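Cyclohexadienyl dehydratase (Synthetic construct, PDB 5JOS) probably removes water and carbon dioxide from prephenate and from arogenate, in phenylalanine biosynthesis, using a periplasmic binding protein scaffold reconstructed as an ancestor. Local coordinates at residues T69-L74 / P94-K99; D17-R22 / K82-M87. All blocks are in the same frame, centred on the assembly; numbering follows the deposited sequence.

Contact 1: residues T69-L74 / P94-K99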
ATOM      1  N   THR A  69      -3.459   9.136  15.966  1.00 43.75           N
ATOM      2  CA  THR A  69      -4.851   9.250  15.606  1.00 46.70           C
ATOM      3  C   THR A  69      -5.374   7.793  15.529  1.00 46.71           C
ATOM      4  O   THR A  69      -4.592   6.825  15.706  1.00 42.28           O
ATOM      5  CB  THR A  69      -5.017  10.069  14.296  1.00 41.45           C
ATOM      6  OG1 THR A  69      -6.393  10.384  14.025  1.00 42.27           O
ATOM      7  CG2 THR A  69      -4.523   9.329  13.168  1.00 42.44           C
ATOM      8  N   THR A  70      -6.664   7.644  15.272  1.00 45.13           N
ATOM      9  CA  THR A  70      -7.296   6.327  15.210  1.00 41.46           C
ATOM     10  C   THR A  70      -8.193   6.308  13.976  1.00 41.56           C
ATOM     11  O   THR A  70      -8.583   7.374  13.440  1.00 40.77           O
ATOM     12  CB  THR A  70      -8.222   6.077  16.417  1.00 42.37           C
ATOM     13  OG1 THR A  70      -9.355   6.917  16.273  1.00 45.38           O
ATOM     14  CG2 THR A  70      -7.542   6.400  17.805  1.00 44.81           C
ATOM     15  N   TRP A  71      -8.596   5.118  13.544  1.00 35.95           N
ATOM     16  CA  TRP A  71      -9.385   5.066  12.325  1.00 36.72           C
ATOM     17  C   TRP A  71     -10.714   5.818  12.445  1.00 34.83           C
ATOM     18  O   TRP A  71     -11.078   6.473  11.496  1.00 37.77           O
ATOM     19  CB  TRP A  71      -9.543   3.615  11.791  1.00 36.02           C
ATOM     20  CG  TRP A  71      -8.181   3.045  11.445  1.00 33.85           C
ATOM     21  CD1 TRP A  71      -7.384   2.271  12.261  1.00 35.15           C
ATOM     22  CD2 TRP A  71      -7.417   3.329  10.302  1.00 33.03           C
ATOM     23  NE1 TRP A  71      -6.202   2.036  11.647  1.00 34.95           N
ATOM     24  CE2 TRP A  71      -6.180   2.681  10.455  1.00 30.24           C
ATOM     25  CE3 TRP A  71      -7.654   4.058   9.134  1.00 33.02           C
ATOM     26  CZ2 TRP A  71      -5.199   2.754   9.524  1.00 33.21           C
ATOM     27  CZ3 TRP A  71      -6.668   4.159   8.248  1.00 34.93           C
ATOM     28  CH2 TRP A  71      -5.445   3.487   8.424  1.00 31.76           C
ATOM     29  N   PRO A  72     -11.381   5.764  13.602  1.00 38.79           N
ATOM     30  CA  PRO A  72     -12.610   6.460  13.859  1.00 42.49           C
ATOM     31  C   PRO A  72     -12.453   7.966  13.925  1.00 47.47           C
ATOM     32  O   PRO A  72     -13.381   8.640  13.703  1.00 48.88           O
ATOM     33  CB  PRO A  72     -13.012   5.970  15.278  1.00 46.13           C
ATOM     34  CG  PRO A  72     -12.446   4.587  15.311  1.00 45.35           C
ATOM     35  CD  PRO A  72     -11.104   4.806  14.704  1.00 39.76           C
ATOM     36  N   THR A  73     -11.291   8.497  14.216  1.00 46.53           N
ATOM     37  CA  THR A  73     -11.161   9.956  14.284  1.00 44.83           C
ATOM     38  C   THR A  73     -10.219  10.504  13.237  1.00 42.48           C
ATOM     39  O   THR A  73      -9.858  11.673  13.269  1.00 44.20           O
ATOM     40  CB  THR A  73     -10.569  10.344  15.640  1.00 44.64           C
ATOM     41  OG1 THR A  73      -9.340   9.656  15.791  1.00 41.68           O
ATOM     42  CG2 THR A  73     -11.530   9.978  16.770  1.00 45.32           C
ATOM     43  N   LEU A  74      -9.797   9.675  12.303  1.00 41.49           N
ATOM     44  CA  LEU A  74      -8.790  10.111  11.346  1.00 39.64           C
ATOM     45  C   LEU A  74      -9.249  11.343  10.575  1.00 44.40           C
ATOM     46  O   LEU A  74      -8.479  12.283  10.328  1.00 43.92           O
ATOM     47  CB  LEU A  74      -8.605   9.021  10.339  1.00 39.61           C
ATOM     48  CG  LEU A  74      -7.615   9.210   9.212  1.00 41.88           C
ATOM     49  CD1 LEU A  74      -6.191   9.323   9.784  1.00 42.95           C
ATOM     50  CD2 LEU A  74      -7.672   8.056   8.211  1.00 42.21           C
ATOM     51  N   PRO A  94     -13.509   6.846  -1.765  1.00 44.97           N
ATOM     52  CA  PRO A  94     -14.379   7.965  -2.045  1.00 46.01           C
ATOM     53  C   PRO A  94     -14.779   8.681  -0.755  1.00 48.00           C
ATOM     54  O   PRO A  94     -14.763   9.892  -0.692  1.00 48.52           O
ATOM     55  CB  PRO A  94     -15.623   7.293  -2.691  1.00 53.82           C
ATOM     56  CG  PRO A  94     -15.108   5.979  -3.233  1.00 50.40           C
ATOM     57  CD  PRO A  94     -14.036   5.558  -2.291  1.00 48.98           C
ATOM     58  N   GLU A  95     -15.187   7.958   0.273  1.00 44.98           N
ATOM     59  CA  GLU A  95     -15.538   8.639   1.511  1.00 49.95           C
ATOM     60  C   GLU A  95     -14.403   9.532   2.016  1.00 46.36           C
ATOM     61  O   GLU A  95     -14.656  10.631   2.556  1.00 43.57           O
ATOM     62  CB  GLU A  95     -16.024   7.667   2.612  1.00 56.35           C
ATOM     63  CG  GLU A  95     -15.705   8.054   4.082  1.00 66.92           C
ATOM     64  CD  GLU A  95     -15.819   6.846   5.085  1.00 72.74           C
ATOM     65  OE1 GLU A  95     -14.730   6.308   5.584  1.00 55.91           O
ATOM     66  OE2 GLU A  95     -17.017   6.445   5.348  1.00 67.92           O
ATOM     67  N   ARG A  96     -13.165   9.065   1.904  1.00 41.29           N
ATOM     68  CA  ARG A  96     -12.053   9.834   2.415  1.00 39.89           C
ATOM     69  C   ARG A  96     -11.718  11.017   1.492  1.00 43.56           C
ATOM     70  O   ARG A  96     -11.319  12.059   1.963  1.00 43.93           O
ATOM     71  CB  ARG A  96     -10.805   8.976   2.599  1.00 37.73           C
ATOM     72  CG  ARG A  96     -10.920   8.079   3.845  1.00 42.63           C
ATOM     73  CD  ARG A  96      -9.904   6.931   3.851  1.00 35.05           C
ATOM     74  NE  ARG A  96     -10.068   6.101   5.020  1.00 34.37           N
ATOM     75  CZ  ARG A  96      -9.519   4.905   5.209  1.00 37.11           C
ATOM     76  NH1 ARG A  96      -8.668   4.420   4.319  1.00 34.00           N
ATOM     77  NH2 ARG A  96      -9.785   4.196   6.330  1.00 42.42           N
ATOM     78  N   GLN A  97     -11.846  10.846   0.191  1.00 44.90           N
ATOM     79  CA  GLN A  97     -11.605  11.947  -0.729  1.00 47.63           C
ATOM     80  C   GLN A  97     -12.577  13.062  -0.640  1.00 50.78           C
ATOM     81  O   GLN A  97     -12.284  14.173  -1.100  1.00 49.35           O
ATOM     82  CB  GLN A  97     -11.748  11.489  -2.142  1.00 49.37           C
ATOM     83  CG  GLN A  97     -10.596  10.565  -2.477  1.00 44.87           C
ATOM     84  CD  GLN A  97     -10.907   9.828  -3.773  1.00 50.43           C
ATOM     85  OE1 GLN A  97     -11.861   8.999  -3.835  1.00 56.64           O
ATOM     86  NE2 GLN A  97     -10.077  10.048  -4.790  1.00 51.72           N
ATOM     87  N   LYS A  98     -13.766  12.793  -0.125  1.00 50.23           N
ATOM     88  CA  LYS A  98     -14.721  13.856   0.050  1.00 54.45           C
ATOM     89  C   LYS A  98     -14.267  14.908   1.033  1.00 53.36           C
ATOM     90  O   LYS A  98     -14.687  16.045   0.968  1.00 56.70           O
ATOM     91  CB  LYS A  98     -16.060  13.292   0.533  1.00 61.04           C
ATOM     92  CG  LYS A  98     -16.897  12.817  -0.635  1.00 67.21           C
ATOM     93  CD  LYS A  98     -18.075  11.967  -0.197  1.00 75.30           C
ATOM     94  CE  LYS A  98     -19.003  12.712   0.741  1.00 82.06           C
ATOM     95  NZ  LYS A  98     -20.357  12.067   0.754  1.00 93.97           N
ATOM     96  N   LYS A  99     -13.452  14.531   1.973  1.00 53.65           N
ATOM     97  CA  LYS A  99     -13.133  15.421   3.050  1.00 60.74           C
ATOM     98  C   LYS A  99     -11.661  15.687   3.100  1.00 58.30           C
ATOM     99  O   LYS A  99     -11.255  16.339   4.047  1.00 54.59           O
ATOM    100  CB  LYS A  99     -13.529  14.789   4.392  1.00 67.91           C
ATOM    101  CG  LYS A  99     -15.000  14.310   4.486  1.00 81.83           C
ATOM    102  CD  LYS A  99     -15.014  12.913   5.122  1.00 94.92           C
ATOM    103  CE  LYS A  99     -16.362  12.196   5.077  1.00100.51           C
ATOM    104  NZ  LYS A  99     -17.272  12.872   6.030  1.00113.20           N
TER
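Trp71 and Arg96 carry the main touch, a cationic group beside an aromatic one. NH2 of Arg96 comes to the benzo half of the indole, 3.5 Å from CE3 and 3.7 Å from CZ3 of Trp71. The guanidinium and ring planes are inclined by 32°, so the two flat groups do not lie flush. Arg96 gets there with a chain stretched straight from CG to NE, its CG placed beside the backbone N (chi1 -75°).

The apolar part is smaller. Leu74, the first residue of helix 74-79, puts CD2 4.4 Å from NE of Arg96, approaching the guanidinium obliquely.

Hydrogen bonds act around the contact rather than across it. Trp71 NE1 donates to Asp32 and Arg96 NH1 to the carbonyl of Thr91, which ties ring and guanidinium each to a separate partner. In the loop, the hydroxyls of Thr70 and Thr73 bond to each other (OG1 to OG1, 2.8 Å).

In amino-acid-binding relatives an arginine of this Thr-Pro-Glu-Arg region meets the ligand carboxylate; Arg96 is probably its match, with a guanidinium placed by Trp71, Leu74 and the Thr91 carbonyl.

Contact 2: residues D17-R22 / K82-M87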
ATOM      1  N   ASP A  17       4.337  26.950   4.301  1.00 58.80           N
ATOM      2  CA  ASP A  17       5.068  27.916   5.112  1.00 61.51           C
ATOM      3  C   ASP A  17       4.969  27.719   6.596  1.00 64.09           C
ATOM      4  O   ASP A  17       5.998  27.961   7.272  1.00 60.75           O
ATOM      5  CB  ASP A  17       4.623  29.327   4.841  1.00 71.76           C
ATOM      6  CG  ASP A  17       5.005  29.762   3.497  1.00 75.60           C
ATOM      7  OD1 ASP A  17       6.207  29.685   3.175  1.00 79.70           O
ATOM      8  OD2 ASP A  17       4.108  30.123   2.731  1.00 80.96           O
ATOM      9  N   GLU A  18       3.754  27.367   7.101  1.00 57.88           N
ATOM     10  CA  GLU A  18       3.527  27.219   8.516  1.00 59.77           C
ATOM     11  C   GLU A  18       4.470  26.139   8.998  1.00 56.48           C
ATOM     12  O   GLU A  18       5.043  26.208  10.085  1.00 59.87           O
ATOM     13  CB  GLU A  18       2.044  26.792   8.824  1.00 62.56           C
ATOM     14  N   ILE A  19       4.549  25.060   8.223  1.00 58.38           N
ATOM     15  CA  ILE A  19       5.402  23.893   8.572  1.00 53.08           C
ATOM     16  C   ILE A  19       6.847  24.355   8.650  1.00 55.95           C
ATOM     17  O   ILE A  19       7.558  24.100   9.651  1.00 55.90           O
ATOM     18  CB  ILE A  19       5.277  22.753   7.528  1.00 52.09           C
ATOM     19  CG1 ILE A  19       3.851  22.181   7.527  1.00 52.37           C
ATOM     20  CG2 ILE A  19       6.239  21.605   7.833  1.00 50.62           C
ATOM     21  CD1 ILE A  19       3.438  21.502   6.232  1.00 48.74           C
ATOM     22  N   MET A  20       7.298  25.055   7.610  1.00 56.84           N
ATOM     23  CA  MET A  20       8.695  25.512   7.658  1.00 64.38           C
ATOM     24  C   MET A  20       8.941  26.494   8.777  1.00 67.37           C
ATOM     25  O   MET A  20       9.935  26.358   9.505  1.00 62.62           O
ATOM     26  CB  MET A  20       9.217  26.036   6.312  1.00 66.23           C
ATOM     27  CG  MET A  20       9.832  24.834   5.585  1.00 64.25           C
ATOM     28  SD  MET A  20       9.719  24.967   3.835  1.00 64.85           S
ATOM     29  CE  MET A  20       9.651  23.266   3.442  1.00 71.16           C
ATOM     30  N   GLU A  21       8.004  27.413   9.004  1.00 68.01           N
ATOM     31  CA  GLU A  21       8.187  28.373  10.088  1.00 68.85           C
ATOM     32  C   GLU A  21       8.152  27.694  11.451  1.00 70.32           C
ATOM     33  O   GLU A  21       8.905  28.100  12.298  1.00 69.00           O
ATOM     34  CB  GLU A  21       7.197  29.535   9.991  1.00 72.94           C
ATOM     35  CG  GLU A  21       7.359  30.280   8.674  1.00 76.95           C
ATOM     36  CD  GLU A  21       6.357  31.397   8.492  1.00 83.81           C
ATOM     37  OE1 GLU A  21       5.942  31.940   9.526  1.00 98.21           O
ATOM     38  OE2 GLU A  21       6.027  31.768   7.337  1.00 81.15           O
ATOM     39  N   ARG A  22       7.326  26.669  11.669  1.00 65.23           N
ATOM     40  CA  ARG A  22       7.268  26.001  12.973  1.00 67.56           C
ATOM     41  C   ARG A  22       8.455  25.054  13.187  1.00 65.17           C
ATOM     42  O   ARG A  22       8.780  24.729  14.321  1.00 64.20           O
ATOM     43  CB  ARG A  22       5.958  25.189  13.089  1.00 71.92           C
ATOM     44  CG  ARG A  22       5.779  24.375  14.399  1.00 76.55           C
ATOM     45  CD  ARG A  22       4.431  23.620  14.519  1.00 75.96           C
ATOM     46  NE  ARG A  22       4.240  22.623  13.465  1.00 75.11           N
ATOM     47  CZ  ARG A  22       3.363  22.671  12.441  1.00 71.38           C
ATOM     48  NH1 ARG A  22       2.524  23.683  12.304  1.00 72.89           N
ATOM     49  NH2 ARG A  22       3.348  21.693  11.514  1.00 55.45           N
ATOM     50  N   LYS A  82      -5.174  18.749  13.536  1.00 51.63           N
ATOM     51  CA  LYS A  82      -4.322  18.019  14.499  1.00 49.72           C
ATOM     52  C   LYS A  82      -2.961  17.665  13.936  1.00 46.84           C
ATOM     53  O   LYS A  82      -2.062  17.342  14.662  1.00 46.94           O
ATOM     54  CB  LYS A  82      -5.005  16.713  14.928  1.00 55.62           C
ATOM     55  CG  LYS A  82      -5.767  16.734  16.234  1.00 64.83           C
ATOM     56  CD  LYS A  82      -6.750  17.874  16.221  1.00 72.78           C
ATOM     57  CE  LYS A  82      -6.984  18.455  17.615  1.00 85.05           C
ATOM     58  NZ  LYS A  82      -7.615  17.458  18.518  1.00 90.08           N
ATOM     59  N   PHE A  83      -2.827  17.576  12.625  1.00 43.66           N
ATOM     60  CA  PHE A  83      -1.570  17.195  12.001  1.00 42.18           C
ATOM     61  C   PHE A  83      -1.602  17.676  10.578  1.00 40.69           C
ATOM     62  O   PHE A  83      -2.651  18.064  10.111  1.00 37.86           O
ATOM     63  CB  PHE A  83      -1.287  15.684  12.091  1.00 42.30           C
ATOM     64  CG  PHE A  83      -2.507  14.807  11.839  1.00 42.04           C
ATOM     65  CD1 PHE A  83      -2.981  14.635  10.571  1.00 41.26           C
ATOM     66  CD2 PHE A  83      -3.173  14.228  12.894  1.00 41.30           C
ATOM     67  CE1 PHE A  83      -4.087  13.813  10.334  1.00 44.01           C
ATOM     68  CE2 PHE A  83      -4.254  13.395  12.686  1.00 45.28           C
ATOM     69  CZ  PHE A  83      -4.720  13.206  11.406  1.00 41.98           C
ATOM     70  N   ASP A  84      -0.476  17.660   9.889  1.00 39.22           N
ATOM     71  CA  ASP A  84      -0.397  18.266   8.556  1.00 39.74           C
ATOM     72  C   ASP A  84      -0.683  17.255   7.468  1.00 40.44           C
ATOM     73  O   ASP A  84      -1.079  17.601   6.353  1.00 37.77           O
ATOM     74  CB  ASP A  84       1.023  18.781   8.352  1.00 45.77           C
ATOM     75  CG  ASP A  84       1.411  19.869   9.379  1.00 47.21           C
ATOM     76  OD1 ASP A  84       0.672  20.843   9.453  1.00 44.72           O
ATOM     77  OD2 ASP A  84       2.370  19.699  10.146  1.00 45.79           O
ATOM     78  N   ILE A  85      -0.458  15.972   7.776  1.00 38.26           N
ATOM     79  CA  ILE A  85      -0.582  14.953   6.784  1.00 34.96           C
ATOM     80  C   ILE A  85      -0.742  13.635   7.543  1.00 34.93           C
ATOM     81  O   ILE A  85      -0.116  13.396   8.638  1.00 33.07           O
ATOM     82  CB  ILE A  85       0.633  14.938   5.897  1.00 35.56           C
ATOM     83  CG1 ILE A  85       0.545  13.889   4.788  1.00 33.45           C
ATOM     84  CG2 ILE A  85       1.892  14.631   6.703  1.00 38.20           C
ATOM     85  CD1 ILE A  85       1.613  14.109   3.678  1.00 30.93           C
ATOM     86  N   ALA A  86      -1.580  12.770   6.972  1.00 34.26           N
ATOM     87  CA  ALA A  86      -1.744  11.417   7.488  1.00 33.65           C
ATOM     88  C   ALA A  86      -0.940  10.414   6.678  1.00 34.06           C
ATOM     89  O   ALA A  86      -1.151  10.317   5.476  1.00 30.98           O
ATOM     90  CB  ALA A  86      -3.183  11.066   7.517  1.00 34.47           C
ATOM     91  N   MET A  87      -0.040   9.659   7.337  1.00 33.55           N
ATOM     92  CA  MET A  87       0.848   8.758   6.644  1.00 29.68           C
ATOM     93  C   MET A  87       0.811   7.483   7.436  1.00 33.09           C
ATOM     94  O   MET A  87       1.283   7.427   8.615  1.00 35.60           O
ATOM     95  CB  MET A  87       2.271   9.309   6.648  1.00 31.51           C
ATOM     96  CG  MET A  87       2.368  10.630   5.893  1.00 32.92           C
ATOM     97  SD  MET A  87       3.924  11.393   5.857  1.00 32.27           S
ATOM     98  CE  MET A  87       4.723  10.567   4.510  1.00 34.89           C
TER
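The carboxylate of Asp84 is gripped by three arginines, one of them from across the contact. Arg22 reaches it through NH2, which forms a salt bridge 2.6 Å from OD2 of Asp84. The other oxygen, OD1, has salt bridges to Arg15, at the start of the same helix as Arg22, and to Arg26 on strand 24-29.

OD2 meets the guanidinium at its edge, near its plane, and the two flat groups are only 9° from coplanar. Just one nitrogen of Arg22 makes this close approach: NH2 is 3.5 Å from OD1 of Asp84, and CZ is already 3.9 Å from OD2. Arg22 leaves the helix with CG anti to the backbone N (chi1 178°) and then bends at chi3 (61°), which turns the guanidinium back toward the aspartate. NH2 also makes a weak hydrogen bond to the carbonyl of Thr24.

Ile19 supplies the apolar side. One turn back along the helix from Arg22, it sets CG1 3.8 Å from CG of Asp84, with CD1 at 4.1 Å from the same carbon. The two side chains approach from opposite directions, Ile19 from the helix and Asp84 from the residue just before strand 85-86. Asp84 is buried, and the positive charges gathered on both its oxygens would be expected to favour its ionised form; its negative charge, bridged to both arginines, probably offsets the closeness of Arg22 NH2 to Arg26 NE.

Asp84 also shares backbone hydrogen bonds with Arg26, so the residue that anchors helix 15-22 sits directly at the entry of strand 85-86. That strand runs parallel to 24-29, and Ala86 has a backbone hydrogen bond with Met212 of the returning strand 205-213, consistent with the type II periplasmic binding protein fold.

How the contacts relate
Contacts 1 and 2 lie about 18 Å apart, centre to centre, in the same sheet-based part of the fold, and their segments alternate along the chain. They meet through packing alone: CB of Thr69 is 3.8 Å from CE2 of Phe83, and CD1 of Leu74 is 4.2 Å from CB of Ala86. Strand 85-86 leads on to helix 94-97, so the chain that leaves the charged cluster of contact 2 goes on to supply Arg96 to contact 1. The two ends differ in role: contact 2 pins the N-terminal helix to the sheet, whereas contact 1 is probably nearer the ligand site, which in this family lies in the cleft between two lobes.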